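Local coordinates for protein VP35 (Myotis lucifugus, PDB 6DKU) that is a microbat genome-encoded relative of the filoviral polymerase cofactor VP35, represented here by its interferon inhibitory domain, and probably acts as an immune antagonist, at residues 78-83 against 114-119; 45-50 against 66-71; 22-27 against 93-98; 10-15 against 32-37. The protein carries 1 engineered substitution. All blocks are in the same frame, centred on the assembly; numbering follows the deposited sequence.

Interaction 1. Residues 78-83 against 114-119; sequences CEAPTT and VYIYLT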
loop_
_atom_site.group_PDB
_atom_site.type_symbol
_atom_site.label_atom_id
_atom_site.label_comp_id
_atom_site.label_asym_id
_atom_site.label_seq_id
_atom_site.Cartn_x
_atom_site.Cartn_y
_atom_site.Cartn_z
ATOM N N CYS A 78 6.362 2.807 8.644
ATOM C CA CYS A 78 5.217 2.037 9.089
ATOM C C CYS A 78 5.403 0.574 8.721
ATOM O O CYS A 78 5.881 0.248 7.629
ATOM C CB CYS A 78 3.935 2.589 8.466
ATOM S SG CYS A 78 2.485 2.526 9.514
ATOM N N GLU A 79 5.063 -0.299 9.662
ATOM C CA GLU A 79 5.025 -1.725 9.385
ATOM C C GLU A 79 4.024 -2.011 8.278
ATOM O O GLU A 79 2.902 -1.496 8.293
ATOM C CB GLU A 79 4.635 -2.489 10.645
ATOM C CG GLU A 79 5.798 -2.877 11.537
ATOM C CD GLU A 79 6.728 -3.878 10.883
ATOM O OE1 GLU A 79 7.888 -3.960 11.325
ATOM O OE2 GLU A 79 6.308 -4.578 9.930
ATOM N N ALA A 80 4.434 -2.826 7.314
ATOM C CA ALA A 80 3.517 -3.247 6.270
ATOM C C ALA A 80 2.338 -3.986 6.892
ATOM O O ALA A 80 2.522 -4.762 7.836
ATOM C CB ALA A 80 4.227 -4.149 5.262
ATOM N N PRO A 81 1.124 -3.776 6.395
ATOM C CA PRO A 81 -0.036 -4.456 6.978
ATOM C C PRO A 81 -0.054 -5.944 6.650
ATOM O O PRO A 81 0.483 -6.394 5.637
ATOM C CB PRO A 81 -1.223 -3.739 6.333
ATOM C CG PRO A 81 -0.704 -3.275 5.019
ATOM C CD PRO A 81 0.743 -2.907 5.267
ATOM N N THR A 82 -0.697 -6.708 7.524
ATOM C CA THR A 82 -0.852 -8.142 7.342
ATOM C C THR A 82 -2.243 -8.450 6.812
ATOM O O THR A 82 -3.235 -7.894 7.284
ATOM C CB THR A 82 -0.614 -8.868 8.664
ATOM O OG1 THR A 82 0.490 -8.242 9.329
ATOM C CG2 THR A 82 -0.342 -10.355 8.455
ATOM N N THR A 83 -2.300 -9.314 5.803
ATOM C CA THR A 83 -3.532 -9.895 5.289
ATOM C C THR A 83 -3.498 -11.395 5.546
ATOM O O THR A 83 -2.445 -12.033 5.415
ATOM C CB THR A 83 -3.701 -9.654 3.781
ATOM O OG1 THR A 83 -3.471 -8.276 3.462
ATOM C CG2 THR A 83 -5.105 -10.044 3.348
ATOM N N VAL A 114 4.548 -4.153 0.779
ATOM C CA VAL A 114 3.150 -3.774 0.610
ATOM C C VAL A 114 2.292 -4.651 1.511
ATOM O O VAL A 114 1.569 -4.152 2.381
ATOM C CB VAL A 114 2.705 -3.887 -0.857
ATOM C CG1 VAL A 114 1.261 -3.414 -1.004
ATOM C CG2 VAL A 114 3.639 -3.087 -1.764
ATOM N N TYR A 115 2.365 -5.960 1.319
ATOM C CA TYR A 115 1.597 -6.884 2.134
ATOM C C TYR A 115 2.508 -7.946 2.719
ATOM O O TYR A 115 3.414 -8.452 2.046
ATOM C CB TYR A 115 0.495 -7.583 1.332
ATOM C CG TYR A 115 -0.722 -6.748 1.038
ATOM C CD1 TYR A 115 -1.042 -5.637 1.810
ATOM C CD2 TYR A 115 -1.560 -7.079 -0.021
ATOM C CE1 TYR A 115 -2.158 -4.874 1.527
ATOM C CE2 TYR A 115 -2.672 -6.326 -0.309
ATOM C CZ TYR A 115 -2.968 -5.226 0.466
ATOM O OH TYR A 115 -4.085 -4.481 0.171
ATOM N N ILE A 116 2.249 -8.282 3.968
ATOM C CA ILE A 116 2.716 -9.521 4.565
ATOM C C ILE A 116 1.516 -10.462 4.567
ATOM O O ILE A 116 0.587 -10.293 5.366
ATOM C CB ILE A 116 3.265 -9.303 5.977
ATOM C CG1 ILE A 116 4.391 -8.273 5.963
ATOM C CG2 ILE A 116 3.784 -10.604 6.536
ATOM C CD1 ILE A 116 5.311 -8.358 4.766
ATOM N N TYR A 117 1.507 -11.426 3.649
ATOM C CA TYR A 117 0.428 -12.405 3.611
ATOM C C TYR A 117 0.641 -13.468 4.678
ATOM O O TYR A 117 1.765 -13.927 4.897
ATOM C CB TYR A 117 0.350 -13.078 2.244
ATOM C CG TYR A 117 -0.226 -12.213 1.155
ATOM C CD1 TYR A 117 -1.572 -11.887 1.136
ATOM C CD2 TYR A 117 0.578 -11.737 0.136
ATOM C CE1 TYR A 117 -2.093 -11.094 0.133
ATOM C CE2 TYR A 117 0.070 -10.951 -0.867
ATOM C CZ TYR A 117 -1.262 -10.632 -0.867
ATOM O OH TYR A 117 -1.753 -9.844 -1.877
ATOM N N LEU A 118 -0.449 -13.870 5.328
ATOM C CA LEU A 118 -0.434 -14.911 6.353
ATOM C C LEU A 118 -1.090 -16.166 5.792
ATOM O O LEU A 118 -2.302 -16.186 5.550
ATOM C CB LEU A 118 -1.135 -14.423 7.617
ATOM C CG LEU A 118 -0.161 -13.980 8.700
ATOM C CD1 LEU A 118 0.389 -15.208 9.420
ATOM C CD2 LEU A 118 0.974 -13.157 8.074
ATOM N N THR A 119 -0.281 -17.203 5.576
ATOM C CA THR A 119 -0.711 -18.484 5.046
ATOM C C THR A 119 -0.461 -19.577 6.076
ATOM O O THR A 119 0.442 -19.452 6.911
ATOM C CB THR A 119 0.028 -18.839 3.749
ATOM O OG1 THR A 119 1.270 -19.472 4.081
ATOM C CG2 THR A 119 0.300 -17.588 2.923
#
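Thr82 and Thr83 pair in parallel with Ile116 and Tyr117, docking the short outer strand 82-84 onto strand 113-119 in the mixed beta-sheet of the interferon inhibitory domain. Ile116 is held through both its backbone polar atoms: its N donates to Pro81 O (3.1 Å) in a nearly straight bond, and its O accepts from Thr83 N (3.1 Å). These two partners flank Thr82, the alternation that defines parallel pairing. One step further on, Thr83 O accepts from Leu118 N (2.7 Å), and the CA-H of Tyr117 points at the same oxygen.

Side chains alternate between two faces. On the face of Thr82 and Ile116, Ile116 CG1 rests on Ala80 CB at 4.2 Å. On the other, Thr83 OG1 lies beside its own backbone N (chi1 -49°) and sits 3.9 Å above the plane of the Tyr115 ring, over its centre. Val114 CG1 lies over the opposite face of that ring, displaced toward the rim, while Pro81 CG comes in at the edge, 4.0 Å from Tyr115 CD1. The tyrosine hydroxyl reaches helix 26-37, where it bonds to Glu29 and weakly to Ser32. On its other flank strand 113-119 meets strand 122-127, where Val114 and Tyr115 together face Leu126 in a classic beta bulge.

Because Pro81 has no amide hydrogen, it cannot donate to Val114 O, which its CD and CG approach instead; consistent with this, the parallel backbone pairing starts at the carbonyl of Pro81, preceded by carbon contacts to Val114 O and to side chains.

Interaction 2. Residues 45-50 against 66-71; sequences QVAMDH and ISITQR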
loop_
_atom_site.group_PDB
_atom_site.type_symbol
_atom_site.label_atom_id
_atom_site.label_comp_id
_atom_site.label_asym_id
_atom_site.label_seq_id
_atom_site.Cartn_x
_atom_site.Cartn_y
_atom_site.Cartn_z
ATOM N N GLN A 45 -5.346 12.352 5.048
ATOM C CA GLN A 45 -5.273 13.593 4.281
ATOM C C GLN A 45 -3.829 14.078 4.121
ATOM O O GLN A 45 -3.524 14.819 3.180
ATOM C CB GLN A 45 -6.192 14.650 4.886
ATOM C CG GLN A 45 -6.190 15.959 4.122
ATOM C CD GLN A 45 -7.229 15.954 3.015
ATOM O OE1 GLN A 45 -8.400 15.665 3.254
ATOM N NE2 GLN A 45 -6.786 16.215 1.779
ATOM N N VAL A 46 -2.916 13.636 4.983
ATOM C CA VAL A 46 -1.506 13.846 4.702
ATOM C C VAL A 46 -1.120 13.097 3.427
ATOM O O VAL A 46 -0.577 13.680 2.478
ATOM C CB VAL A 46 -0.654 13.422 5.913
ATOM C CG1 VAL A 46 0.807 13.311 5.504
ATOM C CG2 VAL A 46 -0.827 14.409 7.056
ATOM N N ALA A 47 -1.420 11.797 3.382
ATOM C CA ALA A 47 -1.104 10.999 2.206
ATOM C C ALA A 47 -1.760 11.570 0.952
ATOM O O ALA A 47 -1.140 11.622 -0.117
ATOM C CB ALA A 47 -1.540 9.556 2.444
ATOM N N MET A 48 -3.011 12.017 1.070
ATOM C CA MET A 48 -3.741 12.531 -0.082
ATOM C C MET A 48 -3.170 13.865 -0.547
ATOM O O MET A 48 -3.005 14.099 -1.750
ATOM C CB MET A 48 -5.215 12.679 0.268
ATOM C CG MET A 48 -6.022 13.393 -0.787
ATOM S SD MET A 48 -6.617 12.238 -2.028
ATOM C CE MET A 48 -7.573 11.113 -1.010
ATOM N N ASP A 49 -2.878 14.761 0.395
ATOM C CA ASP A 49 -2.272 16.036 0.035
ATOM C C ASP A 49 -0.941 15.826 -0.676
ATOM O O ASP A 49 -0.645 16.507 -1.665
ATOM C CB ASP A 49 -2.090 16.897 1.285
ATOM C CG ASP A 49 -3.405 17.461 1.809
ATOM O OD1 ASP A 49 -4.383 17.523 1.027
ATOM O OD2 ASP A 49 -3.451 17.842 3.003
ATOM N N HIS A 50 -0.135 14.873 -0.197
ATOM C CA HIS A 50 1.140 14.587 -0.846
ATOM C C HIS A 50 0.936 14.019 -2.248
ATOM O O HIS A 50 1.625 14.415 -3.196
ATOM C CB HIS A 50 1.954 13.624 0.018
ATOM C CG HIS A 50 3.253 13.204 -0.599
ATOM N ND1 HIS A 50 4.433 13.884 -0.387
ATOM C CD2 HIS A 50 3.555 12.174 -1.426
ATOM C CE1 HIS A 50 5.407 13.289 -1.052
ATOM N NE2 HIS A 50 4.901 12.251 -1.693
ATOM N N ILE A 66 4.150 5.630 -4.728
ATOM C CA ILE A 66 5.421 5.239 -4.109
ATOM C C ILE A 66 6.007 6.392 -3.294
ATOM O O ILE A 66 6.636 6.189 -2.238
ATOM C CB ILE A 66 6.395 4.743 -5.201
ATOM C CG1 ILE A 66 5.990 3.346 -5.692
ATOM C CG2 ILE A 66 7.823 4.734 -4.691
ATOM C CD1 ILE A 66 6.830 2.819 -6.847
ATOM N N SER A 67 5.772 7.620 -3.750
ATOM C CA SER A 67 6.342 8.799 -3.122
ATOM C C SER A 67 5.767 9.014 -1.736
ATOM O O SER A 67 6.443 9.592 -0.880
ATOM C CB SER A 67 6.100 10.027 -4.005
ATOM O OG SER A 67 6.406 11.236 -3.329
ATOM N N ILE A 68 4.530 8.568 -1.491
ATOM C CA ILE A 68 3.997 8.642 -0.131
ATOM C C ILE A 68 4.808 7.755 0.801
ATOM O O ILE A 68 5.172 8.162 1.909
ATOM C CB ILE A 68 2.499 8.280 -0.087
ATOM C CG1 ILE A 68 1.673 9.007 -1.162
ATOM C CG2 ILE A 68 1.924 8.525 1.301
ATOM C CD1 ILE A 68 0.284 8.349 -1.325
ATOM N N THR A 69 5.091 6.523 0.367
ATOM C CA THR A 69 5.917 5.636 1.187
ATOM C C THR A 69 7.321 6.197 1.393
ATOM O O THR A 69 7.992 5.862 2.380
ATOM C CB THR A 69 6.005 4.244 0.561
ATOM O OG1 THR A 69 6.736 4.341 -0.661
ATOM C CG2 THR A 69 4.617 3.712 0.274
ATOM N N GLN A 70 7.785 7.051 0.484
ATOM C CA GLN A 70 9.149 7.549 0.644
ATOM C C GLN A 70 9.245 8.860 1.426
ATOM O O GLN A 70 10.146 9.016 2.256
ATOM C CB GLN A 70 9.804 7.713 -0.729
ATOM C CG GLN A 70 10.105 6.383 -1.400
ATOM C CD GLN A 70 10.691 5.381 -0.434
ATOM O OE1 GLN A 70 11.800 5.562 0.065
ATOM N NE2 GLN A 70 9.941 4.324 -0.151
ATOM N N ARG A 71 8.335 9.803 1.194
ATOM C CA ARG A 71 8.480 11.166 1.685
ATOM C C ARG A 71 7.599 11.511 2.878
ATOM O O ARG A 71 7.993 12.349 3.688
ATOM C CB ARG A 71 8.195 12.160 0.555
ATOM C CG ARG A 71 9.313 12.267 -0.465
ATOM C CD ARG A 71 9.379 13.677 -1.012
ATOM N NE ARG A 71 9.161 13.705 -2.454
ATOM C CZ ARG A 71 9.036 14.820 -3.168
ATOM N NH1 ARG A 71 8.844 14.754 -4.481
ATOM N NH2 ARG A 71 9.096 16.002 -2.568
#
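His50 carries its CG anti to the backbone N (chi1 177°), and Ser67 sets OG anti to its own N (chi1 169°); both side chains leave their helices toward the other one and meet in between. As modelled, His50 NE2 donates to Ser67 OG, which lies near the imidazole plane. The separation of 2.4 Å between His50 NE2 and Ser67 OG is too short to be taken literally at this resolution, and the length is doubtful. Ser67 OG also bonds to Glu54, so the hydroxyl links imidazole to carboxylate.

Further round the ring, His50 CD2 lies 3.7 Å from Ile68 CG1, the two side chains sliding past each other in opposite directions. Arg71 CB is the nearest atom of that residue to His50 CE1, at 3.4 Å. His50 CE1 also stands over one face of the Arg71 guanidinium, 4.0 Å from Arg71 NE, with the two planes nearly perpendicular. The contact thus joins helices 41-56 and 61-71 of the helical part of the domain, whose local axes approach to 9.7 Å at an angle of 118°. Where their backbones come nearest, Ala47 CB packs against Ile68 CG2 at 3.8 Å, and Ile68 CD1 lies 3.8 Å from Ala47 O. Phe75 and Ile34 touch both Ala47 and Ile68, extending this apolar patch into the core.

The Arg71 chain bends at its second and third torsions, which keeps CD and NE beside His50 CE1, and its NH1 makes a salt bridge with Glu54. With Arg71 NE 4.6 Å from His50 NE2, the guanidinium would tend to disfavour a charged imidazole, while the Glu54 carboxylate would be expected to oppose that effect.

Interaction 3. Residues 22-27 against 93-98; sequences GPRTAF and RAYHRR. Engineered in segment 93-98: Arg97 (natural residue Gly).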
loop_
_atom_site.group_PDB
_atom_site.type_symbol
_atom_site.label_atom_id
_atom_site.label_comp_id
_atom_site.label_asym_id
_atom_site.label_seq_id
_atom_site.Cartn_x
_atom_site.Cartn_y
_atom_site.Cartn_z
ATOM N N GLY A 22 -5.737 -0.475 -16.011
ATOM C CA GLY A 22 -5.261 -1.816 -16.232
ATOM C C GLY A 22 -5.745 -2.790 -15.180
ATOM O O GLY A 22 -6.583 -2.462 -14.333
ATOM N N PRO A 23 -5.222 -4.016 -15.219
ATOM C CA PRO A 23 -5.582 -5.000 -14.198
ATOM C C PRO A 23 -5.073 -4.570 -12.835
ATOM O O PRO A 23 -4.185 -3.723 -12.707
ATOM C CB PRO A 23 -4.887 -6.279 -14.674
ATOM C CG PRO A 23 -3.752 -5.799 -15.501
ATOM C CD PRO A 23 -4.242 -4.552 -16.177
ATOM N N ARG A 24 -5.657 -5.168 -11.802
ATOM C CA ARG A 24 -5.261 -4.828 -10.443
ATOM C C ARG A 24 -3.845 -5.325 -10.204
ATOM O O ARG A 24 -3.525 -6.477 -10.511
ATOM C CB ARG A 24 -6.240 -5.429 -9.435
ATOM C CG ARG A 24 -5.779 -5.345 -7.994
ATOM C CD ARG A 24 -6.566 -6.272 -7.090
ATOM N NE ARG A 24 -6.389 -5.912 -5.687
ATOM C CZ ARG A 24 -7.339 -5.405 -4.911
ATOM N NH1 ARG A 24 -8.552 -5.194 -5.391
ATOM N NH2 ARG A 24 -7.078 -5.114 -3.647
ATOM N N THR A 25 -2.975 -4.436 -9.711
ATOM C CA THR A 25 -1.580 -4.785 -9.445
ATOM C C THR A 25 -1.166 -4.361 -8.044
ATOM O O THR A 25 -1.993 -3.898 -7.250
ATOM C CB THR A 25 -0.624 -4.130 -10.454
ATOM O OG1 THR A 25 -0.536 -2.723 -10.196
ATOM C CG2 THR A 25 -1.082 -4.353 -11.882
ATOM N N ALA A 26 0.127 -4.483 -7.741
ATOM C CA ALA A 26 0.600 -4.104 -6.419
ATOM C C ALA A 26 0.466 -2.615 -6.134
ATOM O O ALA A 26 0.636 -2.218 -4.980
ATOM C CB ALA A 26 2.058 -4.520 -6.237
ATOM N N PHE A 27 0.196 -1.775 -7.137
ATOM C CA PHE A 27 -0.008 -0.361 -6.828
ATOM C C PHE A 27 -1.352 -0.153 -6.146
ATOM O O PHE A 27 -1.445 0.581 -5.153
ATOM C CB PHE A 27 0.112 0.490 -8.095
ATOM C CG PHE A 27 1.537 0.740 -8.529
ATOM C CD1 PHE A 27 2.306 1.720 -7.919
ATOM C CD2 PHE A 27 2.112 -0.016 -9.545
ATOM C CE1 PHE A 27 3.622 1.950 -8.316
ATOM C CE2 PHE A 27 3.426 0.207 -9.949
ATOM C CZ PHE A 27 4.180 1.190 -9.330
ATOM N N ARG A 93 -2.880 -14.395 -8.571
ATOM C CA ARG A 93 -1.924 -15.294 -9.218
ATOM C C ARG A 93 -0.689 -14.555 -9.717
ATOM O O ARG A 93 0.432 -15.059 -9.592
ATOM C CB ARG A 93 -2.601 -16.027 -10.371
ATOM C CG ARG A 93 -1.949 -17.353 -10.713
ATOM C CD ARG A 93 -2.754 -18.499 -10.138
ATOM N NE ARG A 93 -3.762 -18.950 -11.089
ATOM C CZ ARG A 93 -3.625 -20.022 -11.862
ATOM N NH1 ARG A 93 -2.519 -20.752 -11.790
ATOM N NH2 ARG A 93 -4.589 -20.364 -12.707
ATOM N N ALA A 94 -0.865 -13.364 -10.288
ATOM C CA ALA A 94 0.282 -12.647 -10.834
ATOM C C ALA A 94 1.304 -12.286 -9.763
ATOM O O ALA A 94 2.477 -12.071 -10.091
ATOM C CB ALA A 94 -0.180 -11.389 -11.565
ATOM N N TYR A 95 0.890 -12.224 -8.494
ATOM C CA TYR A 95 1.823 -11.934 -7.413
ATOM C C TYR A 95 2.701 -13.130 -7.063
ATOM O O TYR A 95 3.754 -12.944 -6.443
ATOM C CB TYR A 95 1.074 -11.488 -6.154
ATOM C CG TYR A 95 0.127 -10.307 -6.302
ATOM C CD1 TYR A 95 0.162 -9.480 -7.413
ATOM C CD2 TYR A 95 -0.803 -10.018 -5.307
ATOM C CE1 TYR A 95 -0.706 -8.407 -7.535
ATOM C CE2 TYR A 95 -1.668 -8.950 -5.418
ATOM C CZ TYR A 95 -1.619 -8.147 -6.537
ATOM O OH TYR A 95 -2.489 -7.083 -6.659
ATOM N N HIS A 96 2.302 -14.342 -7.469
ATOM C CA HIS A 96 2.941 -15.565 -6.977
ATOM C C HIS A 96 4.450 -15.548 -7.189
ATOM O O HIS A 96 5.219 -15.953 -6.310
ATOM C CB HIS A 96 2.340 -16.793 -7.669
ATOM C CG HIS A 96 1.071 -17.295 -7.049
ATOM N ND1 HIS A 96 0.363 -16.585 -6.104
ATOM C CD2 HIS A 96 0.379 -18.442 -7.253
ATOM C CE1 HIS A 96 -0.708 -17.273 -5.750
ATOM N NE2 HIS A 96 -0.721 -18.404 -6.433
ATOM N N ARG A 97 4.895 -15.099 -8.363
ATOM C CA ARG A 97 6.315 -15.175 -8.681
ATOM C C ARG A 97 7.142 -14.174 -7.893
ATOM O O ARG A 97 8.350 -14.376 -7.748
ATOM C CB ARG A 97 6.538 -14.969 -10.177
ATOM C CG ARG A 97 5.555 -14.023 -10.820
ATOM C CD ARG A 97 5.938 -13.747 -12.255
ATOM N NE ARG A 97 6.755 -12.544 -12.350
ATOM C CZ ARG A 97 6.257 -11.319 -12.491
ATOM N NH1 ARG A 97 4.943 -11.150 -12.559
ATOM N NH2 ARG A 97 7.067 -10.267 -12.565
ATOM N N ARG A 98 6.528 -13.110 -7.373
ATOM C CA ARG A 98 7.265 -12.098 -6.628
ATOM C C ARG A 98 7.212 -12.306 -5.119
ATOM O O ARG A 98 7.920 -11.609 -4.386
ATOM C CB ARG A 98 6.739 -10.700 -6.972
ATOM C CG ARG A 98 6.718 -10.400 -8.467
ATOM C CD ARG A 98 6.626 -8.901 -8.747
ATOM N NE ARG A 98 5.411 -8.301 -8.193
ATOM C CZ ARG A 98 5.395 -7.453 -7.167
ATOM N NH1 ARG A 98 6.529 -7.103 -6.571
ATOM N NH2 ARG A 98 4.244 -6.956 -6.732
HETATM O O HOH W 1 2.133 -6.251 -8.927
#
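Tyr95 brings its hydroxyl up against the backbone of Thr25 and Ala26, and this buried ring makes the dense half of the contact. Its OH lies 3.3 Å from both Thr25 C and Thr25 O, and CE1 stands 4.0 Å from Ala26 N. The ring is set there with CG beside the Tyr95 backbone N (chi1 -55°), reaching across from the loop 93-98. The hydroxyl bonds to Glu29, which also takes a salt bridge from Arg24 NE; the Arg24 chain, extended from CG to NE, crosses the tyrosine at about a right angle on its way there.

Segment 22-27 runs from a loop into the first turn of helix 26-37, with Thr25 as N-cap: its OG1 accepts from Phe27 N at 3.3 Å.

The other half is looser and partly bridged by water. Ala26 CB meets the edge of the Arg98 guanidinium, 3.3 Å from NH2, and a water accepts from Ala26 N at 2.9 Å and weakly from Arg98 NH2. Firmer anchorage for Arg98 comes from its NH1, which bonds to Lys127 O at the end of strand 122-127. Arg98 is partly exposed here; on the tyrosine side the solvent-facing member is Arg24.

Interaction 4. Residues 10-15 against 32-37; sequences TEFVRV and SAIAMV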
loop_
_atom_site.group_PDB
_atom_site.type_symbol
_atom_site.label_atom_id
_atom_site.label_comp_id
_atom_site.label_asym_id
_atom_site.label_seq_id
_atom_site.Cartn_x
_atom_site.Cartn_y
_atom_site.Cartn_z
ATOM N N THR A 10 -11.933 3.876 2.896
ATOM C CA THR A 10 -12.583 3.451 1.656
ATOM C C THR A 10 -12.547 4.549 0.600
ATOM O O THR A 10 -12.176 4.304 -0.557
ATOM C CB THR A 10 -14.029 3.033 1.935
ATOM O OG1 THR A 10 -14.062 2.090 3.015
ATOM C CG2 THR A 10 -14.640 2.398 0.697
ATOM N N GLU A 11 -12.941 5.768 0.974
ATOM C CA GLU A 11 -12.897 6.873 0.022
ATOM C C GLU A 11 -11.463 7.170 -0.424
ATOM O O GLU A 11 -11.224 7.452 -1.603
ATOM C CB GLU A 11 -13.561 8.110 0.626
ATOM C CG GLU A 11 -13.475 9.362 -0.238
ATOM C CD GLU A 11 -14.495 9.394 -1.368
ATOM O OE1 GLU A 11 -15.295 8.438 -1.501
ATOM O OE2 GLU A 11 -14.484 10.386 -2.130
ATOM N N PHE A 12 -10.496 7.097 0.500
ATOM C CA PHE A 12 -9.085 7.248 0.138
ATOM C C PHE A 12 -8.694 6.267 -0.966
ATOM O O PHE A 12 -8.116 6.654 -1.992
ATOM C CB PHE A 12 -8.207 7.044 1.384
ATOM C CG PHE A 12 -6.719 7.136 1.119
ATOM C CD1 PHE A 12 -6.064 8.362 1.166
ATOM C CD2 PHE A 12 -5.973 5.998 0.835
ATOM C CE1 PHE A 12 -4.695 8.453 0.926
ATOM C CE2 PHE A 12 -4.603 6.081 0.589
ATOM C CZ PHE A 12 -3.964 7.309 0.635
ATOM N N VAL A 13 -9.027 4.990 -0.771
ATOM C CA VAL A 13 -8.707 3.962 -1.758
ATOM C C VAL A 13 -9.406 4.251 -3.085
ATOM O O VAL A 13 -8.816 4.089 -4.159
ATOM C CB VAL A 13 -9.075 2.570 -1.201
ATOM C CG1 VAL A 13 -9.337 1.589 -2.319
ATOM C CG2 VAL A 13 -7.972 2.048 -0.304
ATOM N N ARG A 14 -10.670 4.687 -3.039
ATOM C CA ARG A 14 -11.403 4.928 -4.284
ATOM C C ARG A 14 -10.801 6.088 -5.070
ATOM O O ARG A 14 -10.612 5.998 -6.292
ATOM C CB ARG A 14 -12.881 5.196 -3.996
ATOM C CG ARG A 14 -13.692 5.408 -5.265
ATOM C CD ARG A 14 -15.086 5.952 -5.008
ATOM N NE ARG A 14 -15.073 7.302 -4.442
ATOM C CZ ARG A 14 -14.683 8.399 -5.091
ATOM N NH1 ARG A 14 -14.261 8.331 -6.347
ATOM N NH2 ARG A 14 -14.717 9.577 -4.478
ATOM N N VAL A 15 -10.488 7.190 -4.379
ATOM C CA VAL A 15 -9.903 8.350 -5.046
ATOM C C VAL A 15 -8.570 7.978 -5.673
ATOM O O VAL A 15 -8.357 8.171 -6.877
ATOM C CB VAL A 15 -9.736 9.522 -4.064
ATOM C CG1 VAL A 15 -8.762 10.550 -4.642
ATOM C CG2 VAL A 15 -11.075 10.147 -3.733
ATOM N N SER A 32 -4.206 0.506 -0.897
ATOM C CA SER A 32 -4.974 -0.139 0.163
ATOM C C SER A 32 -4.163 -0.270 1.452
ATOM O O SER A 32 -4.711 -0.138 2.552
ATOM C CB SER A 32 -5.453 -1.510 -0.319
ATOM O OG SER A 32 -6.381 -2.074 0.592
ATOM N N ALA A 33 -2.858 -0.532 1.339
ATOM C CA ALA A 33 -2.018 -0.676 2.524
ATOM C C ALA A 33 -1.857 0.656 3.235
ATOM O O ALA A 33 -1.974 0.733 4.466
ATOM C CB ALA A 33 -0.652 -1.242 2.135
ATOM N N ILE A 34 -1.595 1.715 2.463
ATOM C CA ILE A 34 -1.526 3.060 3.020
ATOM C C ILE A 34 -2.806 3.384 3.776
ATOM O O ILE A 34 -2.764 3.909 4.896
ATOM C CB ILE A 34 -1.245 4.082 1.902
ATOM C CG1 ILE A 34 0.148 3.852 1.313
ATOM C CG2 ILE A 34 -1.348 5.500 2.432
ATOM C CD1 ILE A 34 0.477 4.768 0.163
ATOM N N ALA A 35 -3.964 3.058 3.191
ATOM C CA ALA A 35 -5.221 3.342 3.880
ATOM C C ALA A 35 -5.364 2.503 5.140
ATOM O O ALA A 35 -5.807 3.006 6.178
ATOM C CB ALA A 35 -6.406 3.105 2.951
ATOM N N MET A 36 -4.998 1.223 5.067
ATOM C CA MET A 36 -5.154 0.338 6.216
ATOM C C MET A 36 -4.285 0.784 7.383
ATOM O O MET A 36 -4.676 0.636 8.549
ATOM C CB MET A 36 -4.793 -1.098 5.831
ATOM C CG MET A 36 -5.820 -1.833 4.993
ATOM S SD MET A 36 -5.058 -3.226 4.138
ATOM C CE MET A 36 -4.608 -4.290 5.500
ATOM N N VAL A 37 -3.098 1.327 7.092
ATOM C CA VAL A 37 -2.084 1.526 8.130
ATOM C C VAL A 37 -2.195 2.889 8.818
ATOM O O VAL A 37 -1.567 3.100 9.871
ATOM C CB VAL A 37 -0.686 1.310 7.511
ATOM C CG1 VAL A 37 -0.181 2.583 6.851
ATOM C CG2 VAL A 37 0.289 0.744 8.533
#
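Phe12 and Val13 both pack on the methyl of Ala35: Phe12 CD2 lies 3.6 Å from Ala35 CB, and Val13 CG2 stands 3.8 Å from the same atom. The outer end of the phenyl ring goes on to Ile34, with Phe12 CZ 3.7 Å from Ile34 CG2 and the two side chains crossing at about a right angle. Val13 CG2 also rests on the backbone of Ser32, 3.7 Å from its CA, so one valine branch spans almost one turn of the facing helix.

Phe12 leaves its helix toward helix 26-37, and chi1 of 178° puts CG anti to the backbone N. The local axes of helices 9-18 and 26-37 approach to 9.1 Å and run nearly antiparallel, at 160°. The closest contacts are between carbons, and no hydrogen bond joins the two segments.

Farther out, Phe12 also packs on Leu44, Ala47 and Met48 of helix 41-56, while Ile34 continues to Phe75 of helix 73-76. Elsewhere on helix 26-37, Ala33 and Met36 pack on Pro81 and Ser32 OG makes a weak hydrogen bond to Tyr115 OH on strand 113-119, placing this helix between the helix bundle and the sheet.

How the interactions relate
Helix 26-37 ties the set together: interaction 3 uses its start, interaction 4 its later turns, and both Pro81 and Tyr115 of interaction 1 rest on it. Interactions 2 and 4, with centres 12 Å apart, share one helical core in which Met48 meets Val15, and Ile68 meets Ile34. Interactions 1 and 3 have centres 15 Å apart on the sheet side, touching where Tyr117 meets Tyr95. Along the chain, interactions 4, 2 and 1 close in series, whereas interaction 3 encloses interaction 2 and alternates with 1 and 4. Contacts between residues distant in sequence thus join the helical and sheet parts into one compact domain.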